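Local coordinates for protein thioesterase (Streptomyces coelicolor, PDB 3QMW) that is a thioesterase of the alpha/beta hydrolase fold from the prodiginine biosynthetic pathway, and probably hydrolyses thioester-linked intermediates, at residues 110-115 / 220-225. Numbering follows the deposited sequence.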
ATOM      1  N   LEU D 110      17.324 -16.170  -5.395  1.00 43.30           N
ATOM      2  CA  LEU D 110      18.546 -15.478  -4.974  1.00 43.28           C
ATOM      3  C   LEU D 110      18.410 -14.906  -3.573  1.00 43.69           C
ATOM      4  O   LEU D 110      19.360 -14.964  -2.800  1.00 43.70           O
ATOM      5  CB  LEU D 110      18.924 -14.379  -5.972  1.00 43.03           C
ATOM      6  CG  LEU D 110      19.960 -13.319  -5.555  1.00 42.75           C
ATOM      7  CD1 LEU D 110      21.174 -13.888  -4.824  1.00 42.62           C
ATOM      8  CD2 LEU D 110      20.397 -12.561  -6.786  1.00 42.20           C
ATOM      9  N   ALA D 111      17.234 -14.362  -3.262  1.00 44.36           N
ATOM     10  CA  ALA D 111      16.939 -13.822  -1.928  1.00 45.11           C
ATOM     11  C   ALA D 111      17.135 -14.875  -0.829  1.00 45.94           C
ATOM     12  O   ALA D 111      17.847 -14.649   0.160  1.00 45.77           O
ATOM     13  CB  ALA D 111      15.514 -13.303  -1.891  1.00 45.01           C
ATOM     14  N   TYR D 112      16.495 -16.024  -1.028  1.00 46.87           N
ATOM     15  CA  TYR D 112      16.583 -17.165  -0.119  1.00 47.71           C
ATOM     16  C   TYR D 112      18.039 -17.581   0.118  1.00 48.30           C
ATOM     17  O   TYR D 112      18.488 -17.690   1.263  1.00 48.15           O
ATOM     18  CB  TYR D 112      15.745 -18.317  -0.698  1.00 47.77           C
ATOM     19  CG  TYR D 112      15.940 -19.673  -0.061  1.00 48.87           C
ATOM     20  CD1 TYR D 112      15.791 -19.857   1.313  1.00 50.13           C
ATOM     21  CD2 TYR D 112      16.239 -20.787  -0.844  1.00 49.40           C
ATOM     22  CE1 TYR D 112      15.958 -21.115   1.892  1.00 50.48           C
ATOM     23  CE2 TYR D 112      16.406 -22.036  -0.279  1.00 50.16           C
ATOM     24  CZ  TYR D 112      16.263 -22.196   1.087  1.00 50.56           C
ATOM     25  OH  TYR D 112      16.438 -23.440   1.638  1.00 51.68           O
ATOM     26  N   GLU D 113      18.778 -17.779  -0.969  1.00 49.06           N
ATOM     27  CA  GLU D 113      20.184 -18.165  -0.884  1.00 49.50           C
ATOM     28  C   GLU D 113      21.052 -17.172  -0.123  1.00 49.76           C
ATOM     29  O   GLU D 113      21.864 -17.584   0.695  1.00 50.13           O
ATOM     30  CB  GLU D 113      20.752 -18.396  -2.270  1.00 49.52           C
ATOM     31  CG  GLU D 113      20.236 -19.673  -2.906  1.00 50.33           C
ATOM     32  CD  GLU D 113      20.869 -20.919  -2.323  1.00 51.46           C
ATOM     33  OE1 GLU D 113      22.097 -20.914  -2.057  1.00 53.01           O
ATOM     34  OE2 GLU D 113      20.131 -21.910  -2.141  1.00 52.24           O
ATOM     35  N   VAL D 114      20.894 -15.880  -0.378  1.00 50.19           N
ATOM     36  CA  VAL D 114      21.607 -14.869   0.416  1.00 50.90           C
ATOM     37  C   VAL D 114      21.188 -14.908   1.900  1.00 51.52           C
ATOM     38  O   VAL D 114      22.003 -14.630   2.791  1.00 51.34           O
ATOM     39  CB  VAL D 114      21.384 -13.433  -0.131  1.00 51.01           C
ATOM     40  CG1 VAL D 114      21.819 -12.383   0.903  1.00 50.77           C
ATOM     41  CG2 VAL D 114      22.119 -13.241  -1.460  1.00 50.32           C
ATOM     42  N   ALA D 115      19.920 -15.241   2.157  1.00 52.12           N
ATOM     43  CA  ALA D 115      19.419 -15.363   3.527  1.00 52.52           C
ATOM     44  C   ALA D 115      20.198 -16.440   4.270  1.00 52.92           C
ATOM     45  O   ALA D 115      20.786 -16.190   5.324  1.00 52.82           O
ATOM     46  CB  ALA D 115      17.935 -15.689   3.523  1.00 52.45           C
ATOM     47  N   GLU D 220       3.065 -22.414  -2.637  1.00 61.32           N
ATOM     48  CA  GLU D 220       2.739 -23.078  -1.385  1.00 61.12           C
ATOM     49  C   GLU D 220       3.932 -23.869  -0.863  1.00 60.41           C
ATOM     50  O   GLU D 220       4.144 -23.937   0.344  1.00 60.54           O
ATOM     51  CB  GLU D 220       1.548 -24.022  -1.573  1.00 61.54           C
ATOM     52  CG  GLU D 220       1.033 -24.696  -0.273  1.00 62.61           C
ATOM     53  CD  GLU D 220       0.389 -23.716   0.703  1.00 63.91           C
ATOM     54  OE1 GLU D 220      -0.198 -22.705   0.249  1.00 65.74           O
ATOM     55  OE2 GLU D 220       0.462 -23.959   1.926  1.00 64.23           O
ATOM     56  N   ALA D 221       4.712 -24.453  -1.771  1.00 59.66           N
ATOM     57  CA  ALA D 221       5.869 -25.286  -1.408  1.00 59.02           C
ATOM     58  C   ALA D 221       6.975 -24.573  -0.602  1.00 58.45           C
ATOM     59  O   ALA D 221       7.866 -25.228  -0.075  1.00 58.57           O
ATOM     60  CB  ALA D 221       6.458 -25.941  -2.669  1.00 58.88           C
ATOM     61  N   TRP D 222       6.919 -23.247  -0.506  1.00 57.91           N
ATOM     62  CA  TRP D 222       7.852 -22.480   0.333  1.00 57.56           C
ATOM     63  C   TRP D 222       7.604 -22.652   1.834  1.00 57.32           C
ATOM     64  O   TRP D 222       8.467 -22.306   2.647  1.00 56.82           O
ATOM     65  CB  TRP D 222       7.745 -20.977   0.026  1.00 57.51           C
ATOM     66  CG  TRP D 222       8.458 -20.525  -1.201  1.00 57.73           C
ATOM     67  CD1 TRP D 222       7.953 -20.462  -2.470  1.00 57.83           C
ATOM     68  CD2 TRP D 222       9.803 -20.032  -1.280  1.00 57.43           C
ATOM     69  NE1 TRP D 222       8.901 -19.969  -3.329  1.00 57.73           N
ATOM     70  CE2 TRP D 222      10.046 -19.702  -2.624  1.00 57.12           C
ATOM     71  CE3 TRP D 222      10.824 -19.844  -0.342  1.00 57.71           C
ATOM     72  CZ2 TRP D 222      11.270 -19.202  -3.058  1.00 57.31           C
ATOM     73  CZ3 TRP D 222      12.041 -19.343  -0.773  1.00 57.49           C
ATOM     74  CH2 TRP D 222      12.254 -19.032  -2.118  1.00 57.79           C
ATOM     75  N   ARG D 223       6.417 -23.137   2.198  1.00 57.16           N
ATOM     76  CA  ARG D 223       5.963 -23.119   3.594  1.00 57.18           C
ATOM     77  C   ARG D 223       6.976 -23.760   4.545  1.00 56.99           C
ATOM     78  O   ARG D 223       7.408 -23.110   5.508  1.00 56.90           O
ATOM     79  CB  ARG D 223       4.578 -23.783   3.729  1.00 57.27           C
ATOM     80  CG  ARG D 223       4.046 -23.909   5.166  1.00 57.52           C
ATOM     81  CD  ARG D 223       2.694 -24.618   5.197  1.00 57.66           C
ATOM     82  NE  ARG D 223       1.687 -23.897   4.414  1.00 57.67           N
ATOM     83  CZ  ARG D 223       1.032 -22.809   4.820  1.00 57.19           C
ATOM     84  NH1 ARG D 223       1.252 -22.275   6.021  1.00 56.15           N
ATOM     85  NH2 ARG D 223       0.144 -22.242   4.013  1.00 57.19           N
ATOM     86  N   PRO D 224       7.383 -25.020   4.263  1.00 56.76           N
ATOM     87  CA  PRO D 224       8.335 -25.693   5.146  1.00 56.61           C
ATOM     88  C   PRO D 224       9.760 -25.139   5.086  1.00 56.37           C
ATOM     89  O   PRO D 224      10.617 -25.644   5.801  1.00 56.58           O
ATOM     90  CB  PRO D 224       8.306 -27.142   4.648  1.00 56.65           C
ATOM     91  CG  PRO D 224       7.968 -27.028   3.214  1.00 56.90           C
ATOM     92  CD  PRO D 224       6.999 -25.885   3.129  1.00 56.71           C
ATOM     93  N   TYR D 225      10.011 -24.122   4.255  1.00 56.22           N
ATOM     94  CA  TYR D 225      11.332 -23.477   4.190  1.00 56.04           C
ATOM     95  C   TYR D 225      11.580 -22.500   5.334  1.00 56.47           C
ATOM     96  O   TYR D 225      12.672 -21.942   5.434  1.00 56.25           O
ATOM     97  CB  TYR D 225      11.555 -22.784   2.838  1.00 55.59           C
ATOM     98  CG  TYR D 225      11.969 -23.750   1.765  1.00 54.03           C
ATOM     99  CD1 TYR D 225      11.025 -24.434   1.011  1.00 52.98           C
ATOM    100  CD2 TYR D 225      13.317 -24.007   1.524  1.00 53.52           C
ATOM    101  CE1 TYR D 225      11.412 -25.348   0.029  1.00 52.67           C
ATOM    102  CE2 TYR D 225      13.718 -24.913   0.541  1.00 52.29           C
ATOM    103  CZ  TYR D 225      12.761 -25.582  -0.196  1.00 52.18           C
ATOM    104  OH  TYR D 225      13.143 -26.483  -1.157  1.00 51.11           O
TER
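Tyr112 meets Trp222 and Tyr225 in a buried cluster of three aromatic rings. Both ring pairs are offset edge-to-face (T-shaped), and in both Tyr112 offers its face. The six-membered ring of Trp222 turns its edge to the base of Tyr112, with centroids 5.7 Å apart and planes at 83°. The Tyr225 ring turns its edge to the phenol end, with centroids 5.3 Å apart and planes at 86°. Tyr112 projects from the helix with CG opposite its backbone N (chi1 168°), which carries the ring out to the 220-225 loop.

Apolar contact follows the same division. Trp222 CH2 lies 3.8 Å from Tyr112 CB, which sits close to the indole plane. Tyr225 CD2 is 3.5 Å from Tyr112 CZ. The hydroxyl also takes part: Tyr112 OH stands at the edge of the Tyr225 ring, 3.2 Å from Tyr225 CD2.

The polar ends are satisfied by other parts of the chain. Tyr112 OH is hydrogen-bonded to Trp193 NE1, Trp222 NE1 to Ser134 O, and Tyr225 OH to His138 ND1. Away from the cluster, Arg223 is salt-bridged back to Glu220 at the end of helix 216-220.

With the Tyr112 ring cut back to an alanine, the edges of Trp222 and Tyr225 would probably border a gap, and Trp193 NE1 would lose its hydroxyl partner.

The contact joins helix 106-120, which follows the probable nucleophile elbow at Ser105, to the loop between helix 216-220 and strand 230-235. Across these segments the chemistry is dispersion and ring electrostatics, while bonds to surrounding residues probably fix how each ring is turned. It therefore reads as core packing of the alpha/beta hydrolase fold.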